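Local coordinates for RING finger protein unkempt homolog (Mus musculus, PDB 5ELH) that binds RNA sequence-specifically through clustered CCCH zinc fingers and represses translation to shape the early morphology of cortical neurons, at residues Leu8-Phe19 / Cys32-Arg42. Numbering follows the deposited sequence.
Sequences LKEFRTEQCPLF and CFHWHFVNQRR. With ZN (zinc ion), chain D.
Phe-19 lies over the ring of His-36 in an offset stack, planes 12° apart, while its far edge turns toward the face of Phe-37. The stacked imidazole binds zinc through NE2 at 2.0 Å; Cys-16 and Cys-32 supply sulfurs from the two segments, and Cys-24 completes the site. Next to it, Cys-16 N donates to Trp-35 O (2.9 Å) and Trp-35 N to Glu-14 O, a single beta bridge. The Trp-35 indole, its CG set between backbone N and carbonyl carbon (chi1 63°), is sandwiched: the extended Gln-15 chain crosses one face, CB 3.5 Å from CZ2, and Arg-41 CB rests near the rim of the other. Losing the indole to an alanine would probably open a gap between the Gln-15 chain and Arg-41 CB. Arg-12 sends NE nearly straight to Cys-32 O (3.1 Å), with Phe-11 CZ over the centre of its guanidinium face. Phe-11 in turn points CD1 into the face of Phe-33, 3.5 Å from CD1 of that ring. Arg-42, bent at chi3 (-80°), grips the end of helix 3-10: NH2 reaches Leu-8 O and NH1 Phe-11 O, both at 2.9 Å. Three cysteines and one histidine round zinc, with little regular secondary structure, mark a CCCH zinc finger, Unkempt's first.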
ATOM      1  N   LEU A   8       0.296   5.526  -7.945  1.00 15.89           N
ATOM      2  CA  LEU A   8       0.740   4.558  -8.950  1.00 18.78           C
ATOM      3  C   LEU A   8       0.362   3.121  -8.590  1.00 24.01           C
ATOM      4  O   LEU A   8      -0.128   2.362  -9.432  1.00 23.84           O
ATOM      5  CB  LEU A   8       2.248   4.650  -9.132  1.00 20.81           C
ATOM      6  CG  LEU A   8       2.710   5.892  -9.883  1.00 24.42           C
ATOM      7  CD1 LEU A   8       4.184   6.121  -9.650  1.00 22.27           C
ATOM      8  CD2 LEU A   8       2.401   5.747 -11.362  1.00 20.11           C
ATOM      9  N   LYS A   9       0.594   2.759  -7.336  1.00 23.33           N
ATOM     10  CA  LYS A   9       0.404   1.390  -6.880  1.00 24.43           C
ATOM     11  C   LYS A   9      -1.050   1.085  -6.528  1.00 28.03           C
ATOM     12  O   LYS A   9      -1.531  -0.022  -6.767  1.00 30.99           O
ATOM     13  CB  LYS A   9       1.286   1.145  -5.654  1.00 28.86           C
ATOM     14  CG  LYS A   9       1.130  -0.229  -5.003  1.00 38.13           C
ATOM     15  CD  LYS A   9       1.882  -0.290  -3.677  1.00 45.88           C
ATOM     16  CE  LYS A   9       1.945  -1.701  -3.121  1.00 51.99           C
ATOM     17  NZ  LYS A   9       3.348  -2.095  -2.805  1.00 55.17           N
ATOM     18  N   GLU A  10      -1.750   2.062  -5.969  1.00 21.31           N
ATOM     19  CA  GLU A  10      -3.004   1.777  -5.273  1.00 31.35           C
ATOM     20  C   GLU A  10      -4.265   2.390  -5.876  1.00 31.04           C
ATOM     21  O   GLU A  10      -5.347   1.818  -5.715  1.00 32.48           O
ATOM     22  CB  GLU A  10      -2.888   2.201  -3.803  1.00 41.75           C
ATOM     23  CG  GLU A  10      -1.568   1.796  -3.153  1.00 53.92           C
ATOM     24  CD  GLU A  10      -1.734   1.275  -1.736  1.00 64.30           C
ATOM     25  OE1 GLU A  10      -2.500   1.880  -0.951  1.00 61.85           O
ATOM     26  OE2 GLU A  10      -1.095   0.248  -1.412  1.00 71.57           O
ATOM     27  N   PHE A  11      -4.152   3.537  -6.549  1.00 22.08           N
ATOM     28  CA  PHE A  11      -5.347   4.262  -6.997  1.00 19.43           C
ATOM     29  C   PHE A  11      -6.308   3.394  -7.811  1.00 22.13           C
ATOM     30  O   PHE A  11      -5.959   2.868  -8.868  1.00 22.99           O
ATOM     31  CB  PHE A  11      -5.000   5.526  -7.782  1.00 24.18           C
ATOM     32  CG  PHE A  11      -6.185   6.435  -8.023  1.00 23.01           C
ATOM     33  CD1 PHE A  11      -6.829   7.055  -6.964  1.00 29.19           C
ATOM     34  CD2 PHE A  11      -6.652   6.665  -9.309  1.00 23.58           C
ATOM     35  CE1 PHE A  11      -7.915   7.892  -7.185  1.00 28.62           C
ATOM     36  CE2 PHE A  11      -7.731   7.498  -9.537  1.00 25.66           C
ATOM     37  CZ  PHE A  11      -8.368   8.109  -8.478  1.00 25.77           C
ATOM     38  N   ARG A  12      -7.511   3.233  -7.268  1.00 21.33           N
ATOM     39  CA  ARG A  12      -8.609   2.527  -7.930  1.00 23.61           C
ATOM     40  C   ARG A  12      -8.265   1.092  -8.300  1.00 21.43           C
ATOM     41  O   ARG A  12      -8.813   0.549  -9.263  1.00 21.37           O
ATOM     42  CB  ARG A  12      -9.044   3.288  -9.178  1.00 24.23           C
ATOM     43  CG  ARG A  12      -9.525   4.687  -8.898  1.00 33.44           C
ATOM     44  CD  ARG A  12     -10.975   4.723  -8.502  1.00 32.54           C
ATOM     45  NE  ARG A  12     -11.419   6.094  -8.302  1.00 40.34           N
ATOM     46  CZ  ARG A  12     -11.644   6.962  -9.283  1.00 35.40           C
ATOM     47  NH1 ARG A  12     -11.469   6.619 -10.559  1.00 29.49           N
ATOM     48  NH2 ARG A  12     -12.042   8.180  -8.985  1.00 26.38           N
ATOM     49  N   THR A  13      -7.368   0.482  -7.530  1.00 22.96           N
ATOM     50  CA  THR A  13      -6.956  -0.902  -7.770  1.00 24.60           C
ATOM     51  C   THR A  13      -7.748  -1.907  -6.942  1.00 24.82           C
ATOM     52  O   THR A  13      -7.808  -3.078  -7.291  1.00 23.81           O
ATOM     53  CB  THR A  13      -5.470  -1.105  -7.438  1.00 22.01           C
ATOM     54  OG1 THR A  13      -5.219  -0.708  -6.083  1.00 20.12           O
ATOM     55  CG2 THR A  13      -4.603  -0.317  -8.388  1.00 19.84           C
ATOM     56  N   GLU A  14      -8.345  -1.446  -5.845  1.00 22.47           N
ATOM     57  CA  GLU A  14      -9.085  -2.322  -4.932  1.00 22.37           C
ATOM     58  C   GLU A  14     -10.502  -1.815  -4.727  1.00 27.76           C
ATOM     59  O   GLU A  14     -10.770  -0.614  -4.851  1.00 26.11           O
ATOM     60  CB  GLU A  14      -8.389  -2.390  -3.569  1.00 24.89           C
ATOM     61  CG  GLU A  14      -6.971  -2.942  -3.602  1.00 40.64           C
ATOM     62  CD  GLU A  14      -6.915  -4.423  -3.901  1.00 48.81           C
ATOM     63  OE1 GLU A  14      -7.915  -5.129  -3.640  1.00 54.73           O
ATOM     64  OE2 GLU A  14      -5.863  -4.878  -4.394  1.00 52.90           O
ATOM     65  N   GLN A  15     -11.407  -2.731  -4.390  1.00 24.33           N
ATOM     66  CA  GLN A  15     -12.801  -2.377  -4.193  1.00 23.19           C
ATOM     67  C   GLN A  15     -13.000  -1.634  -2.879  1.00 24.78           C
ATOM     68  O   GLN A  15     -12.403  -1.976  -1.856  1.00 26.63           O
ATOM     69  CB  GLN A  15     -13.685  -3.621  -4.194  1.00 24.04           C
ATOM     70  CG  GLN A  15     -15.162  -3.291  -4.207  1.00 26.35           C
ATOM     71  CD  GLN A  15     -16.045  -4.528  -4.184  1.00 32.14           C
ATOM     72  OE1 GLN A  15     -15.676  -5.567  -3.637  1.00 34.95           O
ATOM     73  NE2 GLN A  15     -17.217  -4.418  -4.786  1.00 32.55           N
ATOM     74  N   CYS A  16     -13.867  -0.630  -2.911  1.00 25.52           N
ATOM     75  CA  CYS A  16     -14.210   0.131  -1.716  1.00 31.76           C
ATOM     76  C   CYS A  16     -15.090  -0.705  -0.782  1.00 33.87           C
ATOM     77  O   CYS A  16     -16.219  -1.044  -1.137  1.00 34.80           O
ATOM     78  CB  CYS A  16     -14.954   1.413  -2.113  1.00 36.29           C
ATOM     79  SG  CYS A  16     -15.462   2.478  -0.726  1.00 30.20           S
ATOM     80  N   PRO A  17     -14.586  -1.034   0.422  1.00 32.25           N
ATOM     81  CA  PRO A  17     -15.409  -1.808   1.364  1.00 37.91           C
ATOM     82  C   PRO A  17     -16.610  -1.029   1.914  1.00 40.77           C
ATOM     83  O   PRO A  17     -17.565  -1.636   2.400  1.00 35.46           O
ATOM     84  CB  PRO A  17     -14.429  -2.144   2.494  1.00 40.63           C
ATOM     85  CG  PRO A  17     -13.397  -1.072   2.428  1.00 44.29           C
ATOM     86  CD  PRO A  17     -13.247  -0.747   0.969  1.00 35.37           C
ATOM     87  N   LEU A  18     -16.567   0.299   1.844  1.00 37.06           N
ATOM     88  CA  LEU A  18     -17.685   1.110   2.319  1.00 42.04           C
ATOM     89  C   LEU A  18     -18.809   1.163   1.283  1.00 36.21           C
ATOM     90  O   LEU A  18     -19.986   1.130   1.637  1.00 38.26           O
ATOM     91  CB  LEU A  18     -17.225   2.536   2.652  1.00 37.69           C
ATOM     92  CG  LEU A  18     -16.343   2.752   3.886  1.00 37.01           C
ATOM     93  CD1 LEU A  18     -16.135   4.246   4.099  1.00 39.35           C
ATOM     94  CD2 LEU A  18     -16.918   2.111   5.138  1.00 39.25           C
ATOM     95  N   PHE A  19     -18.442   1.247   0.005  1.00 34.25           N
ATOM     96  CA  PHE A  19     -19.439   1.415  -1.050  1.00 40.59           C
ATOM     97  C   PHE A  19     -20.400   0.231  -1.120  1.00 37.49           C
ATOM     98  O   PHE A  19     -21.612   0.398  -1.328  1.00 41.30           O
ATOM     99  CB  PHE A  19     -18.783   1.611  -2.415  1.00 34.75           C
ATOM    100  CG  PHE A  19     -19.775   1.663  -3.540  1.00 38.16           C
ATOM    101  CD1 PHE A  19     -20.540   2.802  -3.746  1.00 33.91           C
ATOM    102  CD2 PHE A  19     -19.974   0.563  -4.364  1.00 32.20           C
ATOM    103  CE1 PHE A  19     -21.467   2.853  -4.767  1.00 34.77           C
ATOM    104  CE2 PHE A  19     -20.892   0.610  -5.388  1.00 32.30           C
ATOM    105  CZ  PHE A  19     -21.648   1.755  -5.587  1.00 35.61           C
ATOM    106  N   CYS A  32     -13.607   8.908  -4.418  1.00 47.59           N
ATOM    107  CA  CYS A  32     -13.058   7.796  -3.663  1.00 38.66           C
ATOM    108  C   CYS A  32     -11.769   7.304  -4.296  1.00 25.78           C
ATOM    109  O   CYS A  32     -11.595   7.325  -5.514  1.00 28.98           O
ATOM    110  CB  CYS A  32     -14.050   6.634  -3.545  1.00 38.04           C
ATOM    111  SG  CYS A  32     -13.542   5.406  -2.296  1.00 27.84           S
ATOM    112  N   PHE A  33     -10.872   6.845  -3.437  1.00 25.94           N
ATOM    113  CA  PHE A  33      -9.590   6.313  -3.868  1.00 24.19           C
ATOM    114  C   PHE A  33      -9.729   4.887  -4.414  1.00 25.06           C
ATOM    115  O   PHE A  33      -8.847   4.389  -5.113  1.00 24.45           O
ATOM    116  CB  PHE A  33      -8.629   6.323  -2.684  1.00 28.98           C
ATOM    117  CG  PHE A  33      -7.204   6.159  -3.074  1.00 34.97           C
ATOM    118  CD1 PHE A  33      -6.474   7.242  -3.525  1.00 36.73           C
ATOM    119  CD2 PHE A  33      -6.595   4.922  -3.004  1.00 37.44           C
ATOM    120  CE1 PHE A  33      -5.155   7.093  -3.896  1.00 32.91           C
ATOM    121  CE2 PHE A  33      -5.280   4.770  -3.370  1.00 32.91           C
ATOM    122  CZ  PHE A  33      -4.561   5.855  -3.818  1.00 33.04           C
ATOM    123  N   HIS A  34     -10.846   4.245  -4.095  1.00 23.46           N
ATOM    124  CA  HIS A  34     -11.063   2.845  -4.433  1.00 22.46           C
ATOM    125  C   HIS A  34     -12.132   2.733  -5.506  1.00 25.74           C
ATOM    126  O   HIS A  34     -12.885   3.677  -5.717  1.00 23.84           O
ATOM    127  CB  HIS A  34     -11.480   2.101  -3.175  1.00 27.75           C
ATOM    128  CG  HIS A  34     -10.506   2.251  -2.054  1.00 33.28           C
ATOM    129  ND1 HIS A  34      -9.222   1.751  -2.114  1.00 31.14           N
ATOM    130  CD2 HIS A  34     -10.611   2.876  -0.857  1.00 36.33           C
ATOM    131  CE1 HIS A  34      -8.586   2.045  -0.995  1.00 33.32           C
ATOM    132  NE2 HIS A  34      -9.406   2.727  -0.215  1.00 34.27           N
ATOM    133  N   TRP A  35     -12.200   1.600  -6.204  1.00 23.08           N
ATOM    134  CA  TRP A  35     -13.235   1.450  -7.215  1.00 21.83           C
ATOM    135  C   TRP A  35     -14.561   1.035  -6.583  1.00 23.79           C
ATOM    136  O   TRP A  35     -14.600   0.333  -5.570  1.00 24.13           O
ATOM    137  CB  TRP A  35     -12.826   0.525  -8.377  1.00 20.47           C
ATOM    138  CG  TRP A  35     -12.547  -0.917  -8.085  1.00 20.16           C
ATOM    139  CD1 TRP A  35     -11.326  -1.495  -7.925  1.00 19.16           C
ATOM    140  CD2 TRP A  35     -13.508  -1.976  -7.982  1.00 21.03           C
ATOM    141  NE1 TRP A  35     -11.462  -2.844  -7.715  1.00 23.64           N
ATOM    142  CE2 TRP A  35     -12.794  -3.166  -7.743  1.00 21.80           C
ATOM    143  CE3 TRP A  35     -14.904  -2.029  -8.055  1.00 24.86           C
ATOM    144  CZ2 TRP A  35     -13.425  -4.399  -7.576  1.00 21.27           C
ATOM    145  CZ3 TRP A  35     -15.531  -3.252  -7.885  1.00 23.29           C
ATOM    146  CH2 TRP A  35     -14.788  -4.422  -7.651  1.00 24.82           C
ATOM    147  N   HIS A  36     -15.638   1.513  -7.189  1.00 24.38           N
ATOM    148  CA  HIS A  36     -16.983   1.197  -6.738  1.00 26.17           C
ATOM    149  C   HIS A  36     -17.631   0.213  -7.723  1.00 28.32           C
ATOM    150  O   HIS A  36     -18.282  -0.743  -7.318  1.00 27.05           O
ATOM    151  CB  HIS A  36     -17.812   2.482  -6.605  1.00 27.73           C
ATOM    152  CG  HIS A  36     -17.425   3.345  -5.437  1.00 28.46           C
ATOM    153  ND1 HIS A  36     -18.118   4.489  -5.103  1.00 31.28           N
ATOM    154  CD2 HIS A  36     -16.429   3.234  -4.529  1.00 27.93           C
ATOM    155  CE1 HIS A  36     -17.568   5.044  -4.038  1.00 30.62           C
ATOM    156  NE2 HIS A  36     -16.544   4.304  -3.665  1.00 29.30           N
ATOM    157  N   PHE A  37     -17.445   0.450  -9.019  1.00 25.55           N
ATOM    158  CA  PHE A  37     -17.925  -0.479 -10.037  1.00 26.16           C
ATOM    159  C   PHE A  37     -16.749  -1.093 -10.747  1.00 25.12           C
ATOM    160  O   PHE A  37     -15.700  -0.471 -10.874  1.00 21.92           O
ATOM    161  CB  PHE A  37     -18.836   0.223 -11.036  1.00 25.83           C
ATOM    162  CG  PHE A  37     -19.998   0.903 -10.389  1.00 27.91           C
ATOM    163  CD1 PHE A  37     -21.044   0.165  -9.887  1.00 30.76           C
ATOM    164  CD2 PHE A  37     -20.019   2.278 -10.255  1.00 35.33           C
ATOM    165  CE1 PHE A  37     -22.115   0.789  -9.272  1.00 36.11           C
ATOM    166  CE2 PHE A  37     -21.088   2.910  -9.642  1.00 40.66           C
ATOM    167  CZ  PHE A  37     -22.136   2.161  -9.151  1.00 40.56           C
ATOM    168  N   VAL A  38     -16.929  -2.326 -11.203  1.00 22.99           N
ATOM    169  CA  VAL A  38     -15.835  -3.065 -11.817  1.00 21.46           C
ATOM    170  C   VAL A  38     -15.210  -2.298 -12.982  1.00 21.95           C
ATOM    171  O   VAL A  38     -13.990  -2.352 -13.181  1.00 19.06           O
ATOM    172  CB  VAL A  38     -16.309  -4.465 -12.263  1.00 21.89           C
ATOM    173  CG1 VAL A  38     -15.240  -5.161 -13.097  1.00 34.25           C
ATOM    174  CG2 VAL A  38     -16.650  -5.292 -11.045  1.00 24.58           C
ATOM    175  N   ASN A  39     -16.022  -1.568 -13.741  1.00 21.12           N
ATOM    176  CA  ASN A  39     -15.476  -0.810 -14.867  1.00 26.63           C
ATOM    177  C   ASN A  39     -14.629   0.392 -14.451  1.00 25.28           C
ATOM    178  O   ASN A  39     -14.014   1.032 -15.301  1.00 24.68           O
ATOM    179  CB  ASN A  39     -16.561  -0.397 -15.866  1.00 24.70           C
ATOM    180  CG  ASN A  39     -17.612   0.504 -15.267  1.00 31.14           C
ATOM    181  OD1 ASN A  39     -17.471   1.006 -14.156  1.00 33.15           O
ATOM    182  ND2 ASN A  39     -18.685   0.711 -16.012  1.00 42.82           N
ATOM    183  N   GLN A  40     -14.569   0.677 -13.153  1.00 25.28           N
ATOM    184  CA  GLN A  40     -13.688   1.734 -12.645  1.00 22.43           C
ATOM    185  C   GLN A  40     -12.328   1.211 -12.196  1.00 25.72           C
ATOM    186  O   GLN A  40     -11.405   1.995 -11.944  1.00 20.88           O
ATOM    187  CB  GLN A  40     -14.343   2.453 -11.475  1.00 25.33           C
ATOM    188  CG  GLN A  40     -15.636   3.127 -11.820  1.00 29.44           C
ATOM    189  CD  GLN A  40     -16.378   3.602 -10.584  1.00 36.17           C
ATOM    190  OE1 GLN A  40     -16.417   2.915  -9.562  1.00 24.33           O
ATOM    191  NE2 GLN A  40     -16.962   4.790 -10.669  1.00 39.61           N
ATOM    192  N   ARG A  41     -12.203  -0.107 -12.098  1.00 17.98           N
ATOM    193  CA  ARG A  41     -10.999  -0.726 -11.582  1.00 21.33           C
ATOM    194  C   ARG A  41      -9.864  -0.543 -12.577  1.00 19.01           C
ATOM    195  O   ARG A  41     -10.054  -0.751 -13.770  1.00 20.63           O
ATOM    196  CB  ARG A  41     -11.246  -2.219 -11.337  1.00 19.14           C
ATOM    197  CG  ARG A  41     -10.000  -3.036 -11.007  1.00 22.45           C
ATOM    198  CD  ARG A  41     -10.330  -4.509 -10.772  1.00 26.13           C
ATOM    199  NE  ARG A  41      -9.120  -5.318 -10.629  1.00 23.57           N
ATOM    200  CZ  ARG A  41      -8.490  -5.935 -11.630  1.00 25.72           C
ATOM    201  NH1 ARG A  41      -8.945  -5.864 -12.876  1.00 28.30           N
ATOM    202  NH2 ARG A  41      -7.391  -6.634 -11.383  1.00 28.29           N
ATOM    203  N   ARG A  42      -8.701  -0.124 -12.092  1.00 15.37           N
ATOM    204  CA  ARG A  42      -7.494  -0.163 -12.912  1.00 14.29           C
ATOM    205  C   ARG A  42      -6.506  -1.204 -12.391  1.00 20.29           C
ATOM    206  O   ARG A  42      -6.408  -1.448 -11.183  1.00 20.06           O
ATOM    207  CB  ARG A  42      -6.831   1.219 -13.007  1.00 22.32           C
ATOM    208  CG  ARG A  42      -6.403   1.806 -11.691  1.00 25.24           C
ATOM    209  CD  ARG A  42      -5.524   3.032 -11.918  1.00 25.59           C
ATOM    210  NE  ARG A  42      -4.143   2.680 -12.228  1.00 19.56           N
ATOM    211  CZ  ARG A  42      -3.150   2.634 -11.341  1.00 20.24           C
ATOM    212  NH1 ARG A  42      -3.363   2.906 -10.056  1.00 23.59           N
ATOM    213  NH2 ARG A  42      -1.930   2.325 -11.745  1.00 24.58           N
TER
HETATM  214 ZN    ZN D 201     -15.669   4.482  -1.832  1.00 36.93          ZN
HETATM  215  O   HOH W   1      -7.575   1.010  -4.274  1.00 21.71           O
HETATM  216  O   HOH W   2     -11.237   4.420 -12.786  1.00 20.99           O
HETATM  217  O   HOH W   3      -6.344  -3.689  -9.810  1.00 20.65           O